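Side-chain contacts in annexin A8 (Homo sapiens, PDB 1W3W), which binds calcium and phospholipids and acts as an anticoagulant, indirectly inhibiting the thromboplastin-specific complex of the coagulation cascade: residues 27-32 and 41-46; 74-79 and 86-91. All coordinates share one frame; numbering follows the deposited sequence.

Both contacts join antiparallel helices of the first annexin repeat, and both are apolar. Contact 1 sets helix 24-34 against helix 41-48, with 141 Å² buried and two of its four touching residues partly exposed. Contact 2 pairs helix 71-78 with helix 81-91, burying 249 Å²; five of its six touching residues are buried, and its centre lies nearer the centre of the chain, about 20 Å against 28 Å. Small groups, a threonine methyl and an alanine, edge contact 1, whereas a lysine's aliphatic chain flanks contact 2. Their centres are about 12 Å apart, and Ile44 joins them: its CD1 lies 4.1 Å from Leu79 CD2, so the two interfaces meet in one hydrophobic interior.

Contact 1: residues 27-32 and 41-46; sequences AETLYK and EQAIID
Leu30 and Ile44 mark the closest backbone approach, with 6.1 Å between their CA atoms, where helical segments 27-32 and 41-46 run nearly antiparallel. The segment axes are 9.1 Å apart at their closest, and their N-to-C directions enclose 159°, the geometry of a helical hairpin, here the first of the annexin repeat. One methyl makes the leucine's closest contacts: Leu30 CD2 sits 4.0 Å from Ile44 CA and 4.1 Å from Ile44 CG1. The two side chains cross at about a right angle, and the contacts to CA and CG1 place the leucine end against the root of the isoleucine. With Leu30 CG opposite its carbonyl carbon (chi1 -64°) and chi2 extended at 175°, the tip comes closer to the partner helix than the CB direction alone would suggest. At the more exposed edge, Thr29 CG2 faces Ala43 CB at 4.3 Å, methyl to methyl, while Thr29 OG1 turns back to a hydrogen bond with Pro25 O in its own helix. Asn40 OD1 accepts a hydrogen bond from Ala43 N at the start of helix 41-48. Beyond the pair, Leu30 also packs on Ile59 of helix 53-67, and Ile45 packs on Ala318 and Ser321 of helix 313-323.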
loop_
_atom_site.group_PDB
_atom_site.type_symbol
_atom_site.label_atom_id
_atom_site.label_comp_id
_atom_site.label_asym_id
_atom_site.label_seq_id
_atom_site.Cartn_x
_atom_site.Cartn_y
_atom_site.Cartn_z
ATOM N N ALA A 27 -19.379 -10.998 17.934
ATOM C CA ALA A 27 -18.435 -11.015 19.052
ATOM C C ALA A 27 -18.547 -12.333 19.792
ATOM O O ALA A 27 -17.551 -12.939 20.146
ATOM C CB ALA A 27 -18.700 -9.839 20.001
ATOM N N GLU A 28 -19.775 -12.792 20.010
ATOM C CA GLU A 28 -20.002 -14.080 20.658
ATOM C C GLU A 28 -19.487 -15.260 19.843
ATOM O O GLU A 28 -18.938 -16.203 20.400
ATOM C CB GLU A 28 -21.486 -14.280 20.973
ATOM C CG GLU A 28 -21.720 -15.355 22.020
ATOM C CD GLU A 28 -23.188 -15.608 22.266
ATOM O OE1 GLU A 28 -23.898 -15.913 21.293
ATOM O OE2 GLU A 28 -23.624 -15.493 23.431
ATOM N N THR A 29 -19.637 -15.211 18.525
ATOM C CA THR A 29 -19.072 -16.248 17.690
ATOM C C THR A 29 -17.556 -16.328 17.856
ATOM O O THR A 29 -17.005 -17.409 17.967
ATOM C CB THR A 29 -19.412 -15.984 16.227
ATOM O OG1 THR A 29 -20.822 -16.061 16.052
ATOM C CG2 THR A 29 -18.871 -17.090 15.341
ATOM N N LEU A 30 -16.883 -15.184 17.868
ATOM C CA LEU A 30 -15.433 -15.173 18.018
ATOM C C LEU A 30 -15.006 -15.689 19.401
ATOM O O LEU A 30 -14.047 -16.441 19.517
ATOM C CB LEU A 30 -14.877 -13.779 17.789
ATOM C CG LEU A 30 -15.053 -13.205 16.394
ATOM C CD1 LEU A 30 -14.559 -11.776 16.345
ATOM C CD2 LEU A 30 -14.337 -14.068 15.377
ATOM N N TYR A 31 -15.745 -15.295 20.432
ATOM C CA TYR A 31 -15.512 -15.775 21.784
ATOM C C TYR A 31 -15.558 -17.307 21.847
ATOM O O TYR A 31 -14.626 -17.947 22.317
ATOM C CB TYR A 31 -16.541 -15.154 22.723
ATOM C CG TYR A 31 -16.445 -15.606 24.168
ATOM C CD1 TYR A 31 -15.464 -15.093 25.017
ATOM C CD2 TYR A 31 -17.346 -16.534 24.686
ATOM C CE1 TYR A 31 -15.385 -15.493 26.358
ATOM C CE2 TYR A 31 -17.271 -16.947 26.022
ATOM C CZ TYR A 31 -16.291 -16.420 26.849
ATOM O OH TYR A 31 -16.217 -16.827 28.169
ATOM N N LYS A 32 -16.627 -17.889 21.328
ATOM C CA LYS A 32 -16.799 -19.336 21.322
ATOM C C LYS A 32 -15.706 -20.023 20.499
ATOM O O LYS A 32 -15.266 -21.120 20.826
ATOM C CB LYS A 32 -18.179 -19.685 20.763
ATOM C CG LYS A 32 -19.320 -19.249 21.668
ATOM C CD LYS A 32 -20.682 -19.663 21.113
ATOM C CE LYS A 32 -21.254 -20.860 21.880
ATOM N NZ LYS A 32 -20.317 -22.037 21.907
ATOM N N GLU A 41 -10.753 -21.940 13.623
ATOM C CA GLU A 41 -10.210 -20.920 12.734
ATOM C C GLU A 41 -11.187 -20.530 11.640
ATOM O O GLU A 41 -11.203 -19.396 11.203
ATOM C CB GLU A 41 -8.907 -21.398 12.100
ATOM C CG GLU A 41 -7.745 -21.475 13.077
ATOM C CD GLU A 41 -7.530 -22.868 13.659
ATOM O OE1 GLU A 41 -6.540 -23.036 14.403
ATOM O OE2 GLU A 41 -8.325 -23.789 13.373
ATOM N N GLN A 42 -11.995 -21.480 11.194
ATOM C CA GLN A 42 -12.946 -21.225 10.133
ATOM C C GLN A 42 -13.999 -20.217 10.565
ATOM O O GLN A 42 -14.382 -19.362 9.778
ATOM C CB GLN A 42 -13.619 -22.532 9.681
ATOM C CG GLN A 42 -14.509 -22.367 8.455
ATOM C CD GLN A 42 -13.743 -21.868 7.244
ATOM O OE1 GLN A 42 -14.132 -20.880 6.612
ATOM N NE2 GLN A 42 -12.650 -22.526 6.932
ATOM N N ALA A 43 -14.463 -20.309 11.812
ATOM C CA ALA A 43 -15.438 -19.368 12.336
ATOM C C ALA A 43 -14.846 -17.961 12.419
ATOM O O ALA A 43 -15.561 -16.988 12.253
ATOM C CB ALA A 43 -15.932 -19.805 13.705
ATOM N N ILE A 44 -13.542 -17.866 12.679
ATOM C CA ILE A 44 -12.859 -16.581 12.693
ATOM C C ILE A 44 -12.817 -15.994 11.266
ATOM O O ILE A 44 -13.116 -14.825 11.087
ATOM C CB ILE A 44 -11.444 -16.706 13.326
ATOM C CG1 ILE A 44 -11.579 -17.006 14.830
ATOM C CG2 ILE A 44 -10.640 -15.435 13.129
ATOM C CD1 ILE A 44 -10.331 -17.545 15.469
ATOM N N ILE A 45 -12.486 -16.824 10.278
ATOM C CA ILE A 45 -12.519 -16.429 8.862
ATOM C C ILE A 45 -13.919 -15.962 8.462
ATOM O O ILE A 45 -14.073 -14.911 7.865
ATOM C CB ILE A 45 -12.060 -17.600 7.951
ATOM C CG1 ILE A 45 -10.589 -17.921 8.178
ATOM C CG2 ILE A 45 -12.301 -17.286 6.446
ATOM C CD1 ILE A 45 -10.152 -19.208 7.493
ATOM N N ASP A 46 -14.939 -16.722 8.840
ATOM C CA ASP A 46 -16.310 -16.460 8.406
ATOM C C ASP A 46 -16.858 -15.160 8.943
ATOM O O ASP A 46 -17.692 -14.561 8.306
ATOM C CB ASP A 46 -17.249 -17.595 8.817
ATOM C CG ASP A 46 -17.046 -18.850 7.987
ATOM O OD1 ASP A 46 -16.250 -18.835 7.023
ATOM O OD2 ASP A 46 -17.636 -19.906 8.246
#

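Contact 2: residues 74-79 and 86-91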
loop_
_atom_site.group_PDB
_atom_site.type_symbol
_atom_site.label_atom_id
_atom_site.label_comp_id
_atom_site.label_asym_id
_atom_site.label_seq_id
_atom_site.Cartn_x
_atom_site.Cartn_y
_atom_site.Cartn_z
ATOM N N THR A 74 -6.241 -10.657 21.873
ATOM C CA THR A 74 -6.680 -12.031 22.007
ATOM C C THR A 74 -6.359 -12.814 20.733
ATOM O O THR A 74 -5.835 -13.921 20.796
ATOM C CB THR A 74 -8.186 -12.064 22.319
ATOM O OG1 THR A 74 -8.411 -11.444 23.584
ATOM C CG2 THR A 74 -8.702 -13.481 22.505
ATOM N N LEU A 75 -6.657 -12.219 19.582
ATOM C CA LEU A 75 -6.305 -12.805 18.287
ATOM C C LEU A 75 -4.790 -13.067 18.156
ATOM O O LEU A 75 -4.380 -14.110 17.652
ATOM C CB LEU A 75 -6.757 -11.873 17.149
ATOM C CG LEU A 75 -8.064 -12.101 16.360
ATOM C CD1 LEU A 75 -9.022 -13.091 16.930
ATOM C CD2 LEU A 75 -8.749 -10.747 16.042
ATOM N N LYS A 76 -3.973 -12.114 18.604
ATOM C CA LYS A 76 -2.509 -12.242 18.553
ATOM C C LYS A 76 -2.005 -13.426 19.389
ATOM O O LYS A 76 -1.092 -14.136 18.981
ATOM C CB LYS A 76 -1.815 -10.956 19.036
ATOM C CG LYS A 76 -1.773 -9.830 18.029
ATOM C CD LYS A 76 -0.777 -8.733 18.446
ATOM C CE LYS A 76 -1.206 -7.357 17.946
ATOM N NZ LYS A 76 -0.058 -6.434 17.613
ATOM N N SER A 77 -2.618 -13.636 20.548
ATOM C CA SER A 77 -2.264 -14.738 21.433
ATOM C C SER A 77 -2.759 -16.100 20.951
ATOM O O SER A 77 -2.072 -17.105 21.102
ATOM C CB SER A 77 -2.838 -14.477 22.824
ATOM O OG SER A 77 -2.477 -13.172 23.253
ATOM N N GLU A 78 -3.952 -16.143 20.377
ATOM C CA GLU A 78 -4.580 -17.407 20.051
ATOM C C GLU A 78 -4.108 -17.961 18.724
ATOM O O GLU A 78 -4.096 -19.162 18.536
ATOM C CB GLU A 78 -6.109 -17.253 20.036
ATOM C CG GLU A 78 -6.701 -17.037 21.416
ATOM C CD GLU A 78 -6.395 -18.192 22.350
ATOM O OE1 GLU A 78 -6.706 -19.344 21.977
ATOM O OE2 GLU A 78 -5.814 -17.943 23.429
ATOM N N LEU A 79 -3.737 -17.086 17.794
ATOM C CA LEU A 79 -3.385 -17.499 16.446
ATOM C C LEU A 79 -1.878 -17.411 16.238
ATOM O O LEU A 79 -1.175 -16.751 16.991
ATOM C CB LEU A 79 -4.108 -16.600 15.431
ATOM C CG LEU A 79 -5.641 -16.587 15.538
ATOM C CD1 LEU A 79 -6.234 -15.694 14.484
ATOM C CD2 LEU A 79 -6.208 -17.988 15.417
ATOM N N LEU A 86 -2.400 -11.834 8.925
ATOM C CA LEU A 86 -3.509 -11.389 8.088
ATOM C C LEU A 86 -4.715 -10.964 8.905
ATOM O O LEU A 86 -5.305 -9.914 8.647
ATOM C CB LEU A 86 -3.914 -12.489 7.108
ATOM C CG LEU A 86 -5.152 -12.202 6.259
ATOM C CD1 LEU A 86 -4.949 -10.996 5.316
ATOM C CD2 LEU A 86 -5.491 -13.429 5.480
ATOM N N ILE A 87 -5.100 -11.791 9.871
ATOM C CA ILE A 87 -6.283 -11.519 10.676
ATOM C C ILE A 87 -6.067 -10.252 11.490
ATOM O O ILE A 87 -6.969 -9.434 11.601
ATOM C CB ILE A 87 -6.628 -12.732 11.590
ATOM C CG1 ILE A 87 -7.058 -13.942 10.750
ATOM C CG2 ILE A 87 -7.712 -12.395 12.570
ATOM C CD1 ILE A 87 -8.364 -13.772 9.997
ATOM N N VAL A 88 -4.866 -10.069 12.033
ATOM C CA VAL A 88 -4.594 -8.892 12.860
ATOM C C VAL A 88 -4.584 -7.643 11.988
ATOM O O VAL A 88 -5.067 -6.594 12.401
ATOM C CB VAL A 88 -3.248 -9.028 13.629
ATOM C CG1 VAL A 88 -2.790 -7.696 14.170
ATOM C CG2 VAL A 88 -3.409 -10.020 14.770
ATOM N N ALA A 89 -4.041 -7.765 10.773
ATOM C CA ALA A 89 -4.054 -6.676 9.802
ATOM C C ALA A 89 -5.483 -6.187 9.517
ATOM O O ALA A 89 -5.720 -4.992 9.442
ATOM C CB ALA A 89 -3.375 -7.097 8.502
ATOM N N LEU A 90 -6.430 -7.110 9.420
ATOM C CA LEU A 90 -7.835 -6.772 9.171
ATOM C C LEU A 90 -8.459 -5.961 10.282
ATOM O O LEU A 90 -9.416 -5.240 10.060
ATOM C CB LEU A 90 -8.660 -8.063 8.967
ATOM C CG LEU A 90 -8.396 -8.779 7.654
ATOM C CD1 LEU A 90 -9.081 -10.150 7.644
ATOM C CD2 LEU A 90 -8.870 -7.938 6.477
ATOM N N MET A 91 -7.908 -6.089 11.481
ATOM C CA MET A 91 -8.433 -5.412 12.679
ATOM C C MET A 91 -7.997 -3.966 12.842
ATOM O O MET A 91 -8.595 -3.224 13.629
ATOM C CB MET A 91 -8.044 -6.189 13.943
ATOM C CG MET A 91 -8.700 -7.540 14.083
ATOM S SD MET A 91 -10.517 -7.528 13.910
ATOM C CE MET A 91 -10.969 -6.414 15.120
#
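Leu75 and Ile87 meet at the middle of a helical hairpin in the first annexin repeat, an all-helical unit: Leu75 CG is 3.8 Å from Ile87 CG2. The axes of 74-78 and 86-91 are antiparallel within 3° (177°) and approach to 9.8 Å, with the gap bridged by side chains from both helices. Leu75 CD2 passes on to Met91 CG at 3.8 Å, so one leucine touches two residues a helical turn apart. Just past the end of helix 71-78, Leu79 brings CD1 to 4.1 Å from Ile87 CG2, and that methyl is thereby shared by both leucines. It is placed there by the rotamer of Ile87, whose CG2 lies opposite the backbone N while CG1 lies beside it (chi1 -66°). Along the flank of the hairpin, the aliphatic part of Lys76 crosses Val88 at about a right angle, with Lys76 CG 3.7 Å from Val88 CG2 and Lys76 CE 4.1 Å from Val88 CG1. In the next shell, helix 41-48 closes over the leucine row: Leu48 touches Leu75, Ile87 and Met91. Leu86 and Leu90 of helix 81-91 pack on helices 273-283 and 313-323. Arg56 NH1 donates a hydrogen bond to Leu90 O, and Gln57 NE2 donates one to Met91 O.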